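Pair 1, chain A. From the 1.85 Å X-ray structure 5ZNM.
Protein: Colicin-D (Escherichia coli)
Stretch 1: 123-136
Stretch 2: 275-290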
# COMPACT_ATOMS: atom_id res chain seq x y z
N ASN A 123 -27.61 0.22 -10.81
CA ASN A 123 -26.44 0.76 -11.50
C ASN A 123 -25.15 0.28 -10.87
O ASN A 123 -24.44 -0.56 -11.44
CB ASN A 123 -26.46 2.30 -11.49
CG ASN A 123 -26.77 2.90 -12.86
OD1 ASN A 123 -27.59 2.43 -13.59
ND2 ASN A 123 -26.10 3.95 -13.21
N LEU A 124 -24.86 0.79 -9.68
CA LEU A 124 -23.51 0.85 -9.12
C LEU A 124 -23.47 0.09 -7.80
O LEU A 124 -24.18 0.45 -6.86
CB LEU A 124 -23.11 2.31 -8.95
CG LEU A 124 -21.78 2.82 -8.41
CD1 LEU A 124 -21.75 2.81 -6.88
CD2 LEU A 124 -20.61 2.03 -8.99
N GLU A 125 -22.62 -0.93 -7.72
CA GLU A 125 -22.43 -1.68 -6.48
C GLU A 125 -20.97 -1.56 -6.03
O GLU A 125 -20.08 -1.27 -6.83
CB GLU A 125 -22.83 -3.16 -6.65
CG GLU A 125 -24.31 -3.35 -7.12
CD GLU A 125 -24.81 -4.79 -6.96
OE1 GLU A 125 -24.02 -5.67 -6.58
OE2 GLU A 125 -26.00 -5.05 -7.20
N ALA A 126 -20.74 -1.79 -4.74
CA ALA A 126 -19.43 -1.55 -4.14
C ALA A 126 -19.11 -2.61 -3.09
O ALA A 126 -20.00 -3.21 -2.48
CB ALA A 126 -19.33 -0.15 -3.51
N MET A 127 -17.81 -2.78 -2.84
CA MET A 127 -17.32 -3.88 -2.01
C MET A 127 -16.02 -3.44 -1.36
O MET A 127 -15.10 -2.99 -2.05
CB MET A 127 -17.10 -5.14 -2.86
CG MET A 127 -16.59 -6.34 -2.10
SD MET A 127 -16.56 -7.83 -3.14
CE MET A 127 -15.42 -7.30 -4.41
N PHE A 128 -15.96 -3.54 -0.04
CA PHE A 128 -14.81 -3.12 0.75
C PHE A 128 -14.33 -4.31 1.56
O PHE A 128 -15.14 -5.04 2.14
CB PHE A 128 -15.19 -1.96 1.68
CG PHE A 128 -14.02 -1.38 2.43
CD1 PHE A 128 -13.10 -0.56 1.80
CD2 PHE A 128 -13.84 -1.66 3.78
CE1 PHE A 128 -12.02 -0.03 2.50
CE2 PHE A 128 -12.76 -1.12 4.48
CZ PHE A 128 -11.85 -0.32 3.84
N SER A 129 -13.01 -4.52 1.60
CA SER A 129 -12.51 -5.72 2.25
C SER A 129 -11.17 -5.45 2.91
O SER A 129 -10.38 -4.63 2.44
CB SER A 129 -12.36 -6.89 1.26
OG SER A 129 -11.50 -6.53 0.20
N LEU A 130 -10.94 -6.15 4.02
CA LEU A 130 -9.70 -6.02 4.78
C LEU A 130 -9.55 -7.25 5.65
O LEU A 130 -10.48 -8.04 5.81
CB LEU A 130 -9.67 -4.76 5.65
CG LEU A 130 -10.89 -4.25 6.44
CD1 LEU A 130 -11.73 -5.33 7.05
CD2 LEU A 130 -10.42 -3.30 7.53
N SER A 131 -8.37 -7.38 6.26
CA SER A 131 -8.09 -8.56 7.08
C SER A 131 -9.10 -8.67 8.22
O SER A 131 -9.39 -7.69 8.91
CB SER A 131 -6.67 -8.50 7.63
OG SER A 131 -5.74 -8.71 6.58
N ALA A 132 -9.63 -9.87 8.39
CA ALA A 132 -10.67 -10.08 9.39
C ALA A 132 -10.09 -10.18 10.79
O ALA A 132 -10.78 -9.85 11.77
CB ALA A 132 -11.47 -11.34 9.08
N GLN A 133 -8.84 -10.63 10.91
CA GLN A 133 -8.28 -10.89 12.23
C GLN A 133 -8.14 -9.61 13.03
O GLN A 133 -8.27 -9.63 14.25
CB GLN A 133 -6.93 -11.60 12.08
CG GLN A 133 -6.23 -11.95 13.38
CD GLN A 133 -7.08 -12.79 14.33
OE1 GLN A 133 -7.71 -13.78 13.94
NE2 GLN A 133 -7.08 -12.40 15.60
N MET A 134 -7.92 -8.48 12.36
CA MET A 134 -7.80 -7.23 13.09
C MET A 134 -9.13 -6.72 13.62
O MET A 134 -9.14 -5.75 14.38
CB MET A 134 -7.15 -6.15 12.22
CG MET A 134 -7.94 -5.78 10.99
SD MET A 134 -7.35 -4.25 10.25
CE MET A 134 -7.23 -4.71 8.52
N LEU A 135 -10.25 -7.33 13.24
CA LEU A 135 -11.56 -6.94 13.75
C LEU A 135 -12.16 -7.99 14.66
O LEU A 135 -13.33 -7.88 15.04
CB LEU A 135 -12.52 -6.67 12.59
CG LEU A 135 -11.89 -5.93 11.42
CD1 LEU A 135 -12.93 -5.77 10.33
CD2 LEU A 135 -11.35 -4.57 11.87
N ALA A 136 -11.39 -9.02 15.02
CA ALA A 136 -11.93 -10.14 15.76
C ALA A 136 -12.19 -9.74 17.21
O ALA A 136 -11.66 -8.75 17.72
CB ALA A 136 -10.97 -11.33 15.70
N GLU A 275 -5.13 -16.48 5.42
CA GLU A 275 -5.57 -15.32 6.17
C GLU A 275 -7.03 -15.05 5.88
O GLU A 275 -7.49 -15.20 4.74
CB GLU A 275 -4.74 -14.06 5.83
CG GLU A 275 -4.69 -13.71 4.38
CD GLU A 275 -3.98 -12.37 4.12
OE1 GLU A 275 -2.96 -12.08 4.79
OE2 GLU A 275 -4.45 -11.63 3.24
N ALA A 276 -7.77 -14.67 6.92
CA ALA A 276 -9.19 -14.40 6.79
C ALA A 276 -9.41 -12.95 6.35
O ALA A 276 -8.73 -12.03 6.83
CB ALA A 276 -9.91 -14.65 8.12
N VAL A 277 -10.35 -12.76 5.44
CA VAL A 277 -10.68 -11.46 4.87
C VAL A 277 -12.15 -11.18 5.15
O VAL A 277 -13.01 -12.00 4.85
CB VAL A 277 -10.41 -11.44 3.35
CG1 VAL A 277 -10.65 -10.05 2.76
CG2 VAL A 277 -9.01 -11.93 3.03
N TYR A 278 -12.43 -10.01 5.72
CA TYR A 278 -13.80 -9.57 5.98
C TYR A 278 -14.23 -8.67 4.84
O TYR A 278 -13.50 -7.76 4.45
CB TYR A 278 -13.88 -8.85 7.33
CG TYR A 278 -15.23 -8.25 7.66
CD1 TYR A 278 -16.39 -9.03 7.68
CD2 TYR A 278 -15.36 -6.90 7.97
CE1 TYR A 278 -17.62 -8.49 7.99
CE2 TYR A 278 -16.60 -6.34 8.28
CZ TYR A 278 -17.72 -7.14 8.28
OH TYR A 278 -18.94 -6.60 8.59
N VAL A 279 -15.41 -8.94 4.27
CA VAL A 279 -15.87 -8.29 3.06
C VAL A 279 -17.24 -7.69 3.31
O VAL A 279 -18.11 -8.33 3.92
CB VAL A 279 -15.90 -9.29 1.88
CG1 VAL A 279 -16.34 -8.59 0.61
CG2 VAL A 279 -14.51 -9.94 1.70
N MET A 280 -17.44 -6.45 2.88
CA MET A 280 -18.68 -5.70 3.12
C MET A 280 -19.19 -5.17 1.80
O MET A 280 -18.42 -4.66 0.99
CB MET A 280 -18.45 -4.52 4.09
CG MET A 280 -17.99 -4.90 5.48
SD MET A 280 -16.95 -3.63 6.25
CE MET A 280 -15.29 -4.16 5.84
N LEU A 281 -20.50 -5.27 1.59
CA LEU A 281 -21.11 -4.83 0.35
C LEU A 281 -22.07 -3.68 0.63
O LEU A 281 -22.43 -3.40 1.78
CB LEU A 281 -21.85 -5.98 -0.36
CG LEU A 281 -21.03 -6.74 -1.41
CD1 LEU A 281 -20.10 -7.71 -0.74
CD2 LEU A 281 -21.92 -7.47 -2.40
N ASN A 282 -22.43 -2.97 -0.44
CA ASN A 282 -23.41 -1.90 -0.29
C ASN A 282 -24.76 -2.47 0.12
O ASN A 282 -25.15 -3.58 -0.27
CB ASN A 282 -23.57 -1.12 -1.60
CG ASN A 282 -24.00 -1.99 -2.75
OD1 ASN A 282 -23.17 -2.69 -3.34
ND2 ASN A 282 -25.30 -1.96 -3.09
N ASP A 283 -25.48 -1.68 0.92
CA ASP A 283 -26.91 -1.91 1.12
C ASP A 283 -27.61 -2.06 -0.23
O ASP A 283 -27.33 -1.29 -1.15
CB ASP A 283 -27.50 -0.72 1.90
CG ASP A 283 -28.92 -0.97 2.38
OD1 ASP A 283 -29.83 -1.15 1.55
OD2 ASP A 283 -29.13 -0.95 3.61
N PRO A 284 -28.52 -3.04 -0.39
CA PRO A 284 -29.22 -3.18 -1.68
C PRO A 284 -29.87 -1.89 -2.15
O PRO A 284 -30.03 -1.68 -3.36
CB PRO A 284 -30.27 -4.26 -1.39
CG PRO A 284 -29.73 -5.02 -0.25
CD PRO A 284 -28.92 -4.08 0.57
N LEU A 285 -30.24 -1.01 -1.23
CA LEU A 285 -30.95 0.20 -1.60
C LEU A 285 -30.02 1.37 -1.85
O LEU A 285 -30.50 2.45 -2.23
CB LEU A 285 -31.96 0.58 -0.50
CG LEU A 285 -33.14 -0.37 -0.28
CD1 LEU A 285 -33.93 0.05 0.96
CD2 LEU A 285 -34.06 -0.43 -1.52
N ASP A 286 -28.72 1.20 -1.65
CA ASP A 286 -27.73 2.25 -1.88
C ASP A 286 -26.89 1.82 -3.07
O ASP A 286 -25.95 1.02 -2.93
CB ASP A 286 -26.88 2.48 -0.64
CG ASP A 286 -27.65 3.18 0.46
OD1 ASP A 286 -28.82 2.84 0.67
OD2 ASP A 286 -27.09 4.08 1.11
N SER A 287 -27.20 2.38 -4.24
CA SER A 287 -26.69 1.88 -5.50
C SER A 287 -26.21 2.99 -6.43
O SER A 287 -26.12 2.77 -7.65
CB SER A 287 -27.77 1.08 -6.24
OG SER A 287 -28.84 1.94 -6.60
N GLY A 288 -25.91 4.18 -5.91
CA GLY A 288 -25.56 5.27 -6.79
C GLY A 288 -26.82 5.94 -7.32
O GLY A 288 -27.10 7.09 -6.97
N ARG A 289 -27.61 5.23 -8.14
CA ARG A 289 -28.86 5.83 -8.59
C ARG A 289 -29.79 6.09 -7.42
O ARG A 289 -30.42 7.15 -7.34
CB ARG A 289 -29.56 4.94 -9.62
CG ARG A 289 -30.93 5.56 -9.98
CD ARG A 289 -31.74 4.71 -10.94
NE ARG A 289 -31.02 4.43 -12.16
CZ ARG A 289 -31.45 3.62 -13.12
NH1 ARG A 289 -32.61 3.00 -12.99
NH2 ARG A 289 -30.71 3.42 -14.20
N PHE A 290 -29.83 5.16 -6.47
CA PHE A 290 -30.67 5.28 -5.29
C PHE A 290 -29.83 5.31 -4.03
O PHE A 290 -28.69 4.84 -3.99
CB PHE A 290 -31.65 4.11 -5.20
CG PHE A 290 -32.60 4.03 -6.36
CD1 PHE A 290 -33.66 4.92 -6.46
CD2 PHE A 290 -32.42 3.08 -7.34
CE1 PHE A 290 -34.54 4.87 -7.53
CE2 PHE A 290 -33.29 3.01 -8.42
CZ PHE A 290 -34.35 3.91 -8.52
O HOH W 1 -29.36 1.20 -9.23
O HOH W 2 -23.08 2.09 -4.03
O HOH W 3 -3.73 -10.12 6.90
O HOH W 4 -6.98 -11.76 8.96

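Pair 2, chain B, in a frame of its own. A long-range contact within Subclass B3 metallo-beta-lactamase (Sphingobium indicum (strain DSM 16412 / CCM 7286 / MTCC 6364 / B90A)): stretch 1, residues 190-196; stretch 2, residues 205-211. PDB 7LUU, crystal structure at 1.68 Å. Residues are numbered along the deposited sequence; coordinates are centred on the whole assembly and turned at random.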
# COMPACT_ATOMS: atom_id res chain seq x y z
N ALA B 190 -13.50 13.66 -5.48
CA ALA B 190 -13.09 12.26 -5.39
C ALA B 190 -13.73 11.58 -4.18
O ALA B 190 -14.06 12.23 -3.19
CB ALA B 190 -11.58 12.13 -5.27
N SER B 191 -13.93 10.26 -4.30
CA SER B 191 -14.52 9.43 -3.26
C SER B 191 -13.66 8.19 -3.19
O SER B 191 -13.65 7.39 -4.14
CB SER B 191 -15.96 9.03 -3.55
OG SER B 191 -16.73 10.22 -3.57
N ILE B 192 -12.95 8.00 -2.09
CA ILE B 192 -12.03 6.86 -1.99
C ILE B 192 -12.55 5.89 -0.93
O ILE B 192 -12.71 6.27 0.23
CB ILE B 192 -10.63 7.36 -1.61
CG1 ILE B 192 -10.17 8.39 -2.70
CG2 ILE B 192 -9.65 6.18 -1.55
CD1 ILE B 192 -9.00 9.31 -2.18
N THR B 193 -12.72 4.63 -1.29
CA THR B 193 -13.24 3.68 -0.31
C THR B 193 -12.12 2.83 0.26
O THR B 193 -11.25 2.36 -0.47
CB THR B 193 -14.31 2.77 -0.92
OG1 THR B 193 -15.40 3.58 -1.40
CG2 THR B 193 -14.83 1.78 0.12
N ALA B 194 -12.14 2.64 1.59
CA ALA B 194 -11.17 1.76 2.28
C ALA B 194 -11.73 0.34 2.32
O ALA B 194 -12.91 0.14 2.65
CB ALA B 194 -10.96 2.28 3.73
N HIS B 195 -10.89 -0.66 2.00
CA HIS B 195 -11.30 -2.07 2.09
C HIS B 195 -10.28 -2.81 2.92
O HIS B 195 -9.12 -2.90 2.52
CB HIS B 195 -11.41 -2.74 0.72
CG HIS B 195 -12.23 -1.98 -0.24
ND1 HIS B 195 -13.60 -2.13 -0.37
CD2 HIS B 195 -11.87 -1.02 -1.12
CE1 HIS B 195 -14.04 -1.32 -1.32
NE2 HIS B 195 -13.02 -0.63 -1.80
N ALA B 196 -10.71 -3.39 4.03
CA ALA B 196 -9.76 -4.22 4.78
C ALA B 196 -9.37 -5.42 3.94
O ALA B 196 -10.25 -6.19 3.51
CB ALA B 196 -10.40 -4.71 6.08
N MET B 205 -4.60 -2.90 3.94
CA MET B 205 -5.81 -2.21 3.47
C MET B 205 -5.63 -1.81 2.02
O MET B 205 -4.55 -1.37 1.62
CB MET B 205 -6.09 -0.96 4.34
CG MET B 205 -7.41 -0.20 3.89
SD MET B 205 -8.08 0.71 5.33
CE MET B 205 -9.24 -0.53 5.93
N THR B 206 -6.71 -1.95 1.25
CA THR B 206 -6.78 -1.66 -0.18
C THR B 206 -7.70 -0.45 -0.36
O THR B 206 -8.63 -0.25 0.40
CB THR B 206 -7.32 -2.91 -0.89
OG1 THR B 206 -6.32 -3.92 -0.84
CG2 THR B 206 -7.76 -2.65 -2.38
N TRP B 207 -7.40 0.37 -1.36
CA TRP B 207 -8.12 1.61 -1.61
C TRP B 207 -8.71 1.59 -3.00
O TRP B 207 -7.99 1.27 -3.95
CB TRP B 207 -7.10 2.79 -1.48
CG TRP B 207 -6.29 2.71 -0.20
CD1 TRP B 207 -5.04 2.11 -0.01
CD2 TRP B 207 -6.74 3.11 1.10
NE1 TRP B 207 -4.68 2.21 1.33
CE2 TRP B 207 -5.71 2.78 2.03
CE3 TRP B 207 -7.94 3.73 1.56
CZ2 TRP B 207 -5.82 3.09 3.39
CZ3 TRP B 207 -8.03 4.04 2.88
CH2 TRP B 207 -6.98 3.70 3.81
N SER B 208 -9.96 2.08 -3.15
CA SER B 208 -10.54 2.15 -4.48
C SER B 208 -11.20 3.50 -4.72
O SER B 208 -11.73 4.15 -3.80
CB SER B 208 -11.58 1.01 -4.69
OG SER B 208 -12.70 1.21 -3.80
N TRP B 209 -11.20 3.90 -5.99
CA TRP B 209 -11.86 5.14 -6.33
C TRP B 209 -12.04 5.21 -7.83
O TRP B 209 -11.39 4.49 -8.59
CB TRP B 209 -10.99 6.33 -5.83
CG TRP B 209 -9.69 6.52 -6.64
CD1 TRP B 209 -9.44 7.39 -7.68
CD2 TRP B 209 -8.47 5.78 -6.43
NE1 TRP B 209 -8.13 7.25 -8.12
CE2 TRP B 209 -7.50 6.31 -7.35
CE3 TRP B 209 -8.09 4.81 -5.53
CZ2 TRP B 209 -6.19 5.79 -7.45
CZ3 TRP B 209 -6.73 4.29 -5.60
CH2 TRP B 209 -5.82 4.80 -6.58
N ASN B 210 -12.91 6.12 -8.27
CA ASN B 210 -13.13 6.40 -9.70
C ASN B 210 -12.25 7.55 -10.18
O ASN B 210 -12.08 8.56 -9.47
CB ASN B 210 -14.59 6.78 -9.92
CG ASN B 210 -15.50 5.59 -10.17
OD1 ASN B 210 -15.03 4.45 -10.25
ND2 ASN B 210 -16.83 5.85 -10.32
N ALA B 211 -11.68 7.38 -11.37
CA ALA B 211 -10.96 8.42 -12.09
C ALA B 211 -11.66 8.63 -13.40
O ALA B 211 -12.08 7.65 -14.04
CB ALA B 211 -9.47 8.03 -12.30
O HOH W 5 -14.79 7.34 -6.60
O HOH W 6 -13.37 9.32 -7.05

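Pairs 1 and 2 share a two-stranded antiparallel arrangement: in each, the strand directions make an angle of 155°, the axes approach to 4.5 Å in pair 1 and 4.6 Å in pair 2, and 14 central residues superpose with an RMSD of 0.8 Å. The backbone ladder is the common element. In pair 1, F128(A) N donates to M280(A) O (2.9 Å) and M280(A) N to F128(A) O (2.8 Å); at the matched positions of pair 2, T193(B) N donates to S208(B) O (2.7 Å) and S208(B) N to T193(B) O (3.0 Å). One rung on, L130(A) N to Y278(A) O (3.1 Å) and Y278(A) N to L130(A) O (2.8 Å) correspond to H195(B) N to T206(B) O (2.8 Å) and T206(B) N to H195(B) O (2.9 Å).

The side chains of these hydrogen-bonded pairs share one face of each sheet, and here the chemistry differs most. Pair 1 fills it with apolar groups: F128(A) CD2 meets M280(A) CE at 3.5 Å, at the edge of the ring, and the same methyl lies 3.9 Å from L130(A) CD1, which in turn reaches Y278(A) CD2 at 4.1 Å. M280(A) CE thus touches F128(A) and L130(A), which are two residues apart on the facing strand and lie on the same face of the sheet. Pair 2 makes a comparable diagonal link with a polar contact: H195(B), matching L130(A), places NE2 2.7 Å from OG of S208(B), matching M280(A), in a hydrogen bond. T193(B) stands where F128(A) does, and its CB lies 3.6 Å from S208(B) OG.

The other face is apolar in pair 2 and largely so in pair 1, but bulk is distributed differently. M127(A) and I192(B) coincide within 0.2 Å at CA. M127(A) CG packs on V279(A) CG1 (3.5 Å) and L281(A) CD1 (4.0 Å); I192(B) uses CG2 against W207(B) CB (4.2 Å) and CG1 against W209(B) CB (3.8 Å). Next along, small residues occupy matched sites: S129(A) CB approaches V279(A) CG2 at 3.8 Å and V277(A) CG1 at 3.9 Å, while A194(B) CB touches W207(B) CZ3 at 3.5 Å and M205(B) SD at 3.6 Å. Valines thus serve in pair 1 where an indole and a thioether serve in pair 2. At the matched S131(A) and A196(B), the pairs diverge: the side chains of S131(A) and V277(A) splay apart, whereas A196(B) CB keeps M205(B) CE at 4.3 Å.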